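Local structure of uncharacterized protein (Bacteroides ovatus, 4IRT) at residues D43-L48 and Q64-V69; A72-S77 and D91-P96. The protein is of unknown function but, as a putative neuraminidase of the BNR-repeat beta-propeller family, may act on sialic acid-containing glycans. All coordinates share one frame; numbering follows the deposited sequence.

In this beta-propeller both contacts lie on the same side of the chain's centre and are partly buried, contact 1 with its centre about 20 Å from the centre of the chain and contact 2 about 14 Å. They follow in series: contact 1 ties the exit of one blade, after strand 59-63, to strand 45-52, and contact 2 sits at the entry of the next blade, where segment 72-77 runs into strand 76-80. Contact 1 relies on backbone pairing and one ring-amide stack; contact 2 on an imidazole stack, an amide-carboxylate bond and waters. They touch directly: Asn-68 N bonds Asp-91 OD1, while Leu-46 CD1 packs against Ile-76 CD1.

Contact 1: D43-L48 and Q64-V69; sequences DGYLVL and QYQGNV
The Tyr-45 ring, at the start of strand 45-52 in a four-stranded blade of the beta-propeller, carries the side chain of Gln-66 over one face: Gln-66 CG stands 3.5 Å from the centroid of the Tyr-45 ring and only 3° off its normal, a CH-pi contact. At the edge of the ring, in its plane, lies Asp-43 CB, and Arg-62 adds a cation-pi partner. Past CG the glutamine runs extended (chi2 178°), which carries CD on over the ring, and the amide plane stacks on the ring plane at 18°, with Gln-66 NE2 3.6 Å from Tyr-45 CE1. The Tyr-65 ring has a different cover, with Gln-64 CG above the centre of one face, and its hydroxyl bonds to the carbonyl of Gly-111.

Here the chain leaves the blade. It turns a corner at Gln-64 and pairs again with the start of strand 45-52. Tyr-45 and Gln-66 form an antiparallel, non-hydrogen-bonded pair, which puts both side chains on the same face and makes the stack possible. Backbone bonds flank the pair, from Leu-46 N to Tyr-65 O at 2.9 Å and from Gly-67 N to Gly-44 O at 2.8 Å. Between them, Gln-66 CA and Tyr-45 CA make CA-H...O contacts with Gly-44 O and Tyr-65 O respectively.

Gly-44 suits its position twice over. With its positive phi a side chain would press on the carbonyl oxygen of Asp-43, and a CB would also point at the partner segment. Instead Val-69 CG1 rests 4.0 Å from Gly-44 CA. The glutamine amide is held in its turn over the tyrosine by a bond lying in the amide plane: Gln-66 NE2 donates to Asp-43 O at 3.3 Å.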
ATOM      1  N   ASP A  43       9.199 -22.122  -2.185  1.00 12.78           N
ATOM      2  CA  ASP A  43      10.581 -22.174  -2.675  1.00 14.65           C
ATOM      3  C   ASP A  43      11.172 -20.806  -3.039  1.00 15.11           C
ATOM      4  O   ASP A  43      12.319 -20.709  -3.532  1.00 14.32           O
ATOM      5  CB  ASP A  43      10.639 -23.083  -3.894  1.00 17.81           C
ATOM      6  CG  ASP A  43      10.236 -24.525  -3.561  1.00 19.54           C
ATOM      7  OD1 ASP A  43      10.614 -25.031  -2.491  1.00 20.91           O
ATOM      8  OD2 ASP A  43       9.561 -25.152  -4.377  1.00 23.56           O
ATOM      9  N   GLY A  44      10.393 -19.749  -2.853  1.00 13.56           N
ATOM     10  CA  GLY A  44      10.866 -18.427  -3.153  1.00 13.77           C
ATOM     11  C   GLY A  44      10.599 -17.928  -4.556  1.00 13.41           C
ATOM     12  O   GLY A  44      11.060 -16.837  -4.908  1.00 12.02           O
ATOM     13  N   TYR A  45       9.856 -18.698  -5.348  1.00 13.33           N
ATOM     14  CA  TYR A  45       9.543 -18.297  -6.703  1.00 13.17           C
ATOM     15  C   TYR A  45       8.357 -17.342  -6.736  1.00 11.71           C
ATOM     16  O   TYR A  45       7.366 -17.514  -6.029  1.00 10.88           O
ATOM     17  CB  TYR A  45       9.272 -19.500  -7.615  1.00 13.59           C
ATOM     18  CG  TYR A  45      10.513 -20.253  -8.029  1.00 15.64           C
ATOM     19  CD1 TYR A  45      11.099 -21.176  -7.175  1.00 19.47           C
ATOM     20  CD2 TYR A  45      11.106 -20.041  -9.264  1.00 18.30           C
ATOM     21  CE1 TYR A  45      12.242 -21.881  -7.542  1.00 23.61           C
ATOM     22  CE2 TYR A  45      12.253 -20.729  -9.633  1.00 21.28           C
ATOM     23  CZ  TYR A  45      12.810 -21.646  -8.766  1.00 24.84           C
ATOM     24  OH  TYR A  45      13.952 -22.334  -9.106  1.00 28.06           O
ATOM     25  N   LEU A  46       8.459 -16.350  -7.611  1.00 11.20           N
ATOM     26  CA  LEU A  46       7.372 -15.444  -7.887  1.00 10.60           C
ATOM     27  C   LEU A  46       6.363 -16.212  -8.700  1.00 10.94           C
ATOM     28  O   LEU A  46       6.706 -16.722  -9.775  1.00 11.20           O
ATOM     29  CB  LEU A  46       7.900 -14.265  -8.723  1.00 10.93           C
ATOM     30  CG  LEU A  46       6.891 -13.411  -9.475  1.00 12.19           C
ATOM     31  CD1 LEU A  46       5.948 -12.745  -8.501  1.00 11.90           C
ATOM     32  CD2 LEU A  46       7.603 -12.360 -10.295  1.00 12.86           C
ATOM     33  N   VAL A  47       5.141 -16.290  -8.189  1.00  9.96           N
ATOM     34  CA  VAL A  47       4.026 -16.900  -8.864  1.00 10.29           C
ATOM     35  C   VAL A  47       3.067 -15.779  -9.282  1.00  9.72           C
ATOM     36  O   VAL A  47       2.789 -14.862  -8.495  1.00  9.91           O
ATOM     37  CB  VAL A  47       3.294 -17.861  -7.903  1.00 10.18           C
ATOM     38  CG1 VAL A  47       2.028 -18.414  -8.529  1.00 10.51           C
ATOM     39  CG2 VAL A  47       4.229 -18.987  -7.489  1.00 10.51           C
ATOM     40  N   LEU A  48       2.549 -15.859 -10.511  1.00 10.17           N
ATOM     41  CA  LEU A  48       1.464 -14.982 -10.975  1.00 10.98           C
ATOM     42  C   LEU A  48       0.241 -15.846 -11.269  1.00 11.39           C
ATOM     43  O   LEU A  48       0.371 -16.967 -11.771  1.00 12.60           O
ATOM     44  CB  LEU A  48       1.879 -14.219 -12.234  1.00 11.20           C
ATOM     45  CG  LEU A  48       3.104 -13.319 -12.169  1.00 11.93           C
ATOM     46  CD1 LEU A  48       3.291 -12.617 -13.489  1.00 12.24           C
ATOM     47  CD2 LEU A  48       2.998 -12.290 -11.050  1.00 12.25           C
ATOM     48  N   GLN A  64      10.040 -17.547 -13.790  1.00 13.54           N
ATOM     49  CA  GLN A  64      11.440 -17.911 -13.816  1.00 15.79           C
ATOM     50  C   GLN A  64      12.214 -17.187 -12.714  1.00 15.19           C
ATOM     51  O   GLN A  64      13.429 -17.365 -12.600  1.00 17.16           O
ATOM     52  CB  GLN A  64      12.036 -17.563 -15.189  1.00 17.95           C
ATOM     53  CG  GLN A  64      12.063 -16.056 -15.519  1.00 17.83           C
ATOM     54  CD  GLN A  64      10.874 -15.611 -16.343  1.00 18.10           C
ATOM     55  OE1 GLN A  64       9.730 -15.922 -15.996  1.00 19.18           O
ATOM     56  NE2 GLN A  64      11.123 -14.843 -17.410  1.00 17.17           N
ATOM     57  N   TYR A  65      11.524 -16.369 -11.917  1.00 13.81           N
ATOM     58  CA  TYR A  65      12.172 -15.521 -10.926  1.00 15.92           C
ATOM     59  C   TYR A  65      11.927 -15.965  -9.495  1.00 15.70           C
ATOM     60  O   TYR A  65      10.874 -16.492  -9.163  1.00 15.28           O
ATOM     61  CB  TYR A  65      11.701 -14.075 -11.086  1.00 16.15           C
ATOM     62  CG  TYR A  65      12.015 -13.540 -12.467  1.00 17.77           C
ATOM     63  CD1 TYR A  65      13.338 -13.455 -12.914  1.00 19.39           C
ATOM     64  CD2 TYR A  65      11.006 -13.139 -13.332  1.00 18.73           C
ATOM     65  CE1 TYR A  65      13.645 -12.975 -14.178  1.00 17.89           C
ATOM     66  CE2 TYR A  65      11.307 -12.648 -14.599  1.00 19.45           C
ATOM     67  CZ  TYR A  65      12.623 -12.577 -15.013  1.00 19.45           C
ATOM     68  OH  TYR A  65      12.955 -12.110 -16.270  1.00 19.99           O
ATOM     69  N   GLN A  66      12.947 -15.734  -8.677  1.00 15.56           N
ATOM     70  CA  GLN A  66      12.897 -15.942  -7.248  1.00 17.52           C
ATOM     71  C   GLN A  66      13.107 -14.641  -6.524  1.00 17.02           C
ATOM     72  O   GLN A  66      13.680 -13.707  -7.082  1.00 21.99           O
ATOM     73  CB  GLN A  66      13.988 -16.894  -6.819  1.00 20.25           C
ATOM     74  CG  GLN A  66      13.718 -18.325  -7.178  1.00 21.31           C
ATOM     75  CD  GLN A  66      14.867 -19.214  -6.761  1.00 25.08           C
ATOM     76  OE1 GLN A  66      15.892 -19.176  -7.373  1.00 26.72           O
ATOM     77  NE2 GLN A  66      14.676 -20.028  -5.722  1.00 26.81           N
ATOM     78  N   GLY A  67      12.641 -14.581  -5.277  1.00 13.07           N
ATOM     79  CA  GLY A  67      12.989 -13.480  -4.390  1.00 12.52           C
ATOM     80  C   GLY A  67      13.607 -13.927  -3.065  1.00 12.35           C
ATOM     81  O   GLY A  67      13.465 -15.091  -2.631  1.00 13.34           O
ATOM     82  N   ASN A  68      14.308 -13.011  -2.418  1.00 12.45           N
ATOM     83  CA  ASN A  68      14.853 -13.255  -1.075  1.00 12.34           C
ATOM     84  C   ASN A  68      13.750 -13.153  -0.026  1.00 11.57           C
ATOM     85  O   ASN A  68      13.658 -12.184   0.687  1.00 11.87           O
ATOM     86  CB  ASN A  68      15.971 -12.277  -0.768  1.00 12.11           C
ATOM     87  CG  ASN A  68      16.621 -12.551   0.560  1.00 12.53           C
ATOM     88  OD1 ASN A  68      16.553 -13.677   1.073  1.00 14.13           O
ATOM     89  ND2 ASN A  68      17.265 -11.536   1.127  1.00 12.23           N
ATOM     90  N   VAL A  69      12.923 -14.172   0.041  1.00 12.25           N
ATOM     91  CA  VAL A  69      11.731 -14.182   0.878  1.00 12.25           C
ATOM     92  C   VAL A  69      12.018 -14.132   2.389  1.00 13.18           C
ATOM     93  O   VAL A  69      11.165 -13.714   3.158  1.00 13.07           O
ATOM     94  CB  VAL A  69      10.812 -15.387   0.541  1.00 12.69           C
ATOM     95  CG1 VAL A  69      10.266 -15.247  -0.886  1.00 12.70           C
ATOM     96  CG2 VAL A  69      11.542 -16.709   0.687  1.00 13.59           C
TER

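Contact 2: A72-S77 and D91-P96; sequences AHNIIS and DHHGHP. With EDO (1,2-ethanediol), chain L.
Loop 91-96, between strands 86-90 and 99-101 of a propeller blade, meets the segment leading into strand 76-80 through His-73, Asn-74 and Ile-75, which touch Asp-91, His-92 and His-93. The loop is itself fixed to the neighbouring blade, where Gly-94 and His-95 face Val-124 in a G1 beta bulge.

The imidazoles of His-73 and His-93 stack face to face, with centroids 3.9 Å apart and planes at 20°. His-73 CG lies over the centre of the His-93 ring, whereas His-93 CE1 sits nearer the rim of the His-73 ring. The carboxylate of Asp-71 holds both, OD1 bonding His-73 ND1 and OD2 bonding His-93 ND1. An alanine at His-73 would probably leave that face of His-93 without its stacking partner and Asp-71 OD1 without its imidazole mate.

Beside the stack, Asn-74 ND2 gives an almost straight bond (178°) to Asp-91 OD1 at 2.9 Å, reaching the oxygen from above the carboxylate plane. That oxygen also accepts from Asn-68 N. Asp-91 N bonds Ile-75 O at 3.1 Å. One water links His-73 O to His-92 O; another bridges Ile-75 O and His-92 N.

An ethanediol, probably from the crystallisation liquor, lies with C1 over the centre of the His-95 ring and donates from O2 to Asp-91 OD2 at 2.7 Å; Asn-98 ND2 also bonds it. Asp-91 thus divides its carboxylate, OD1 gripped by two protein N-H groups and OD2 meeting the small diol, which is consistent with a polar junction that can hold a hydroxyl group.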
ATOM      1  N   ALA A  72      11.438  -9.690   4.618  1.00 13.68           N
ATOM      2  CA  ALA A  72      10.060  -9.224   4.400  1.00 11.92           C
ATOM      3  C   ALA A  72       9.949  -7.890   3.707  1.00 11.28           C
ATOM      4  O   ALA A  72       8.843  -7.491   3.342  1.00 11.67           O
ATOM      5  CB  ALA A  72       9.303  -9.179   5.737  1.00 13.35           C
ATOM      6  N   HIS A  73      11.057  -7.154   3.544  1.00 11.06           N
ATOM      7  CA  HIS A  73      11.027  -5.953   2.718  1.00 11.90           C
ATOM      8  C   HIS A  73      10.821  -6.225   1.241  1.00 10.73           C
ATOM      9  O   HIS A  73      10.342  -5.345   0.495  1.00 10.18           O
ATOM     10  CB  HIS A  73      12.315  -5.148   2.847  1.00 13.04           C
ATOM     11  CG  HIS A  73      12.509  -4.559   4.208  1.00 15.80           C
ATOM     12  ND1 HIS A  73      13.086  -5.256   5.243  1.00 19.68           N
ATOM     13  CD2 HIS A  73      12.177  -3.346   4.708  1.00 20.36           C
ATOM     14  CE1 HIS A  73      13.092  -4.499   6.328  1.00 21.43           C
ATOM     15  NE2 HIS A  73      12.573  -3.325   6.021  1.00 21.00           N
ATOM     16  N   ASN A  74      11.231  -7.421   0.826  1.00  9.45           N
ATOM     17  CA  ASN A  74      11.493  -7.731  -0.576  1.00 10.61           C
ATOM     18  C   ASN A  74      10.219  -8.126  -1.382  1.00  9.57           C
ATOM     19  O   ASN A  74      10.186  -9.116  -2.133  1.00 10.26           O
ATOM     20  CB  ASN A  74      12.561  -8.815  -0.671  1.00 10.93           C
ATOM     21  CG  ASN A  74      13.947  -8.318  -0.302  1.00 12.94           C
ATOM     22  OD1 ASN A  74      14.134  -7.630   0.718  1.00 11.31           O
ATOM     23  ND2 ASN A  74      14.934  -8.681  -1.113  1.00 14.80           N
ATOM     24  N   ILE A  75       9.187  -7.304  -1.214  1.00 10.58           N
ATOM     25  CA  ILE A  75       7.850  -7.600  -1.732  1.00 10.11           C
ATOM     26  C   ILE A  75       7.715  -7.535  -3.251  1.00  9.55           C
ATOM     27  O   ILE A  75       8.579  -6.998  -3.954  1.00 10.12           O
ATOM     28  CB  ILE A  75       6.814  -6.658  -1.093  1.00 10.86           C
ATOM     29  CG1 ILE A  75       7.116  -5.190  -1.460  1.00 11.89           C
ATOM     30  CG2 ILE A  75       6.818  -6.856   0.410  1.00 11.19           C
ATOM     31  CD1 ILE A  75       6.219  -4.656  -2.528  1.00 14.56           C
ATOM     32  N   ILE A  76       6.599  -8.058  -3.718  1.00  9.22           N
ATOM     33  CA  ILE A  76       6.165  -7.988  -5.104  1.00  8.92           C
ATOM     34  C   ILE A  76       5.017  -6.966  -5.187  1.00  8.37           C
ATOM     35  O   ILE A  76       3.997  -7.078  -4.459  1.00  8.59           O
ATOM     36  CB  ILE A  76       5.572  -9.333  -5.562  1.00  9.25           C
ATOM     37  CG1 ILE A  76       6.570 -10.488  -5.427  1.00  9.71           C
ATOM     38  CG2 ILE A  76       5.037  -9.234  -7.002  1.00  9.34           C
ATOM     39  CD1 ILE A  76       5.882 -11.817  -5.139  1.00 10.36           C
ATOM     40  N   SER A  77       5.147  -6.015  -6.096  1.00  8.27           N
ATOM     41  CA  SER A  77       4.040  -5.156  -6.489  1.00  8.21           C
ATOM     42  C   SER A  77       3.755  -5.338  -7.981  1.00  9.39           C
ATOM     43  O   SER A  77       4.685  -5.344  -8.817  1.00 10.06           O
ATOM     44  CB  SER A  77       4.379  -3.681  -6.232  1.00  8.05           C
ATOM     45  OG  SER A  77       4.311  -3.319  -4.857  1.00  7.78           O
ATOM     46  N   ASP A  91      11.333  -7.935  -5.092  1.00 10.84           N
ATOM     47  CA  ASP A  91      12.574  -8.437  -4.495  1.00 11.25           C
ATOM     48  C   ASP A  91      13.686  -7.393  -4.316  1.00 11.56           C
ATOM     49  O   ASP A  91      14.849  -7.603  -4.744  1.00 12.93           O
ATOM     50  CB  ASP A  91      13.102  -9.630  -5.315  1.00 11.20           C
ATOM     51  CG  ASP A  91      14.293 -10.301  -4.645  1.00 12.58           C
ATOM     52  OD1 ASP A  91      14.328 -10.318  -3.394  1.00 11.90           O
ATOM     53  OD2 ASP A  91      15.198 -10.771  -5.354  1.00 14.19           O
ATOM     54  N   HIS A  92      13.350  -6.292  -3.650  1.00 10.85           N
ATOM     55  CA  HIS A  92      14.328  -5.271  -3.342  1.00 11.10           C
ATOM     56  C   HIS A  92      14.442  -4.928  -1.857  1.00 10.57           C
ATOM     57  O   HIS A  92      13.432  -4.733  -1.145  1.00 10.59           O
ATOM     58  CB  HIS A  92      13.984  -3.942  -3.990  1.00 10.71           C
ATOM     59  CG  HIS A  92      13.557  -4.014  -5.422  1.00 11.09           C
ATOM     60  ND1 HIS A  92      12.233  -4.116  -5.789  1.00 12.11           N
ATOM     61  CD2 HIS A  92      14.265  -3.896  -6.574  1.00 13.15           C
ATOM     62  CE1 HIS A  92      12.145  -4.072  -7.110  1.00 12.74           C
ATOM     63  NE2 HIS A  92      13.361  -3.931  -7.609  1.00 12.73           N
ATOM     64  N   HIS A  93      15.677  -4.674  -1.454  1.00 12.45           N
ATOM     65  CA  HIS A  93      15.962  -3.982  -0.204  1.00 12.27           C
ATOM     66  C   HIS A  93      17.278  -3.248  -0.347  1.00 12.84           C
ATOM     67  O   HIS A  93      18.294  -3.649   0.230  1.00 13.21           O
ATOM     68  CB  HIS A  93      15.977  -4.952   0.961  1.00 13.33           C
ATOM     69  CG  HIS A  93      15.991  -4.274   2.291  1.00 16.40           C
ATOM     70  ND1 HIS A  93      16.128  -4.965   3.475  1.00 17.71           N
ATOM     71  CD2 HIS A  93      15.912  -2.963   2.625  1.00 19.70           C
ATOM     72  CE1 HIS A  93      16.110  -4.112   4.481  1.00 19.73           C
ATOM     73  NE2 HIS A  93      15.982  -2.891   3.995  1.00 20.59           N
ATOM     74  N   GLY A  94      17.254  -2.225  -1.198  1.00 12.72           N
ATOM     75  CA  GLY A  94      18.412  -1.456  -1.590  1.00 12.88           C
ATOM     76  C   GLY A  94      19.196  -2.102  -2.723  1.00 13.28           C
ATOM     77  O   GLY A  94      20.414  -2.202  -2.637  1.00 13.87           O
ATOM     78  N   HIS A  95      18.504  -2.565  -3.764  1.00 13.52           N
ATOM     79  CA  HIS A  95      19.109  -3.387  -4.802  1.00 13.68           C
ATOM     80  C   HIS A  95      18.765  -2.831  -6.164  1.00 13.52           C
ATOM     81  O   HIS A  95      17.811  -2.086  -6.291  1.00 13.52           O
ATOM     82  CB  HIS A  95      18.566  -4.830  -4.757  1.00 13.65           C
ATOM     83  CG  HIS A  95      18.986  -5.594  -3.549  1.00 15.23           C
ATOM     84  ND1 HIS A  95      18.174  -5.725  -2.451  1.00 15.03           N
ATOM     85  CD2 HIS A  95      20.123  -6.279  -3.260  1.00 15.24           C
ATOM     86  CE1 HIS A  95      18.794  -6.434  -1.520  1.00 16.73           C
ATOM     87  NE2 HIS A  95      19.971  -6.800  -1.995  1.00 17.16           N
ATOM     88  N   PRO A  96      19.476  -3.283  -7.208  1.00 13.83           N
ATOM     89  CA  PRO A  96      19.097  -2.839  -8.546  1.00 13.40           C
ATOM     90  C   PRO A  96      17.662  -3.216  -8.885  1.00 12.64           C
ATOM     91  O   PRO A  96      17.160  -4.243  -8.419  1.00 12.68           O
ATOM     92  CB  PRO A  96      20.089  -3.588  -9.448  1.00 14.68           C
ATOM     93  CG  PRO A  96      21.304  -3.721  -8.589  1.00 15.35           C
ATOM     94  CD  PRO A  96      20.763  -4.008  -7.209  1.00 14.84           C
TER
HETATM   95  C1  EDO L 511      17.753  -9.072  -3.935  1.00 21.01           C
HETATM   96  O1  EDO L 511      18.764 -10.114  -3.821  1.00 25.16           O
HETATM   97  C2  EDO L 511      17.805  -8.363  -5.287  1.00 18.97           C
HETATM   98  O2  EDO L 511      17.147  -9.122  -6.323  1.00 19.62           O
HETATM   99  O   HOH W   1      11.047  -3.562  -1.241  1.00  8.15           O
HETATM  100  O   HOH W   2      10.652  -5.194  -3.583  1.00 11.04           O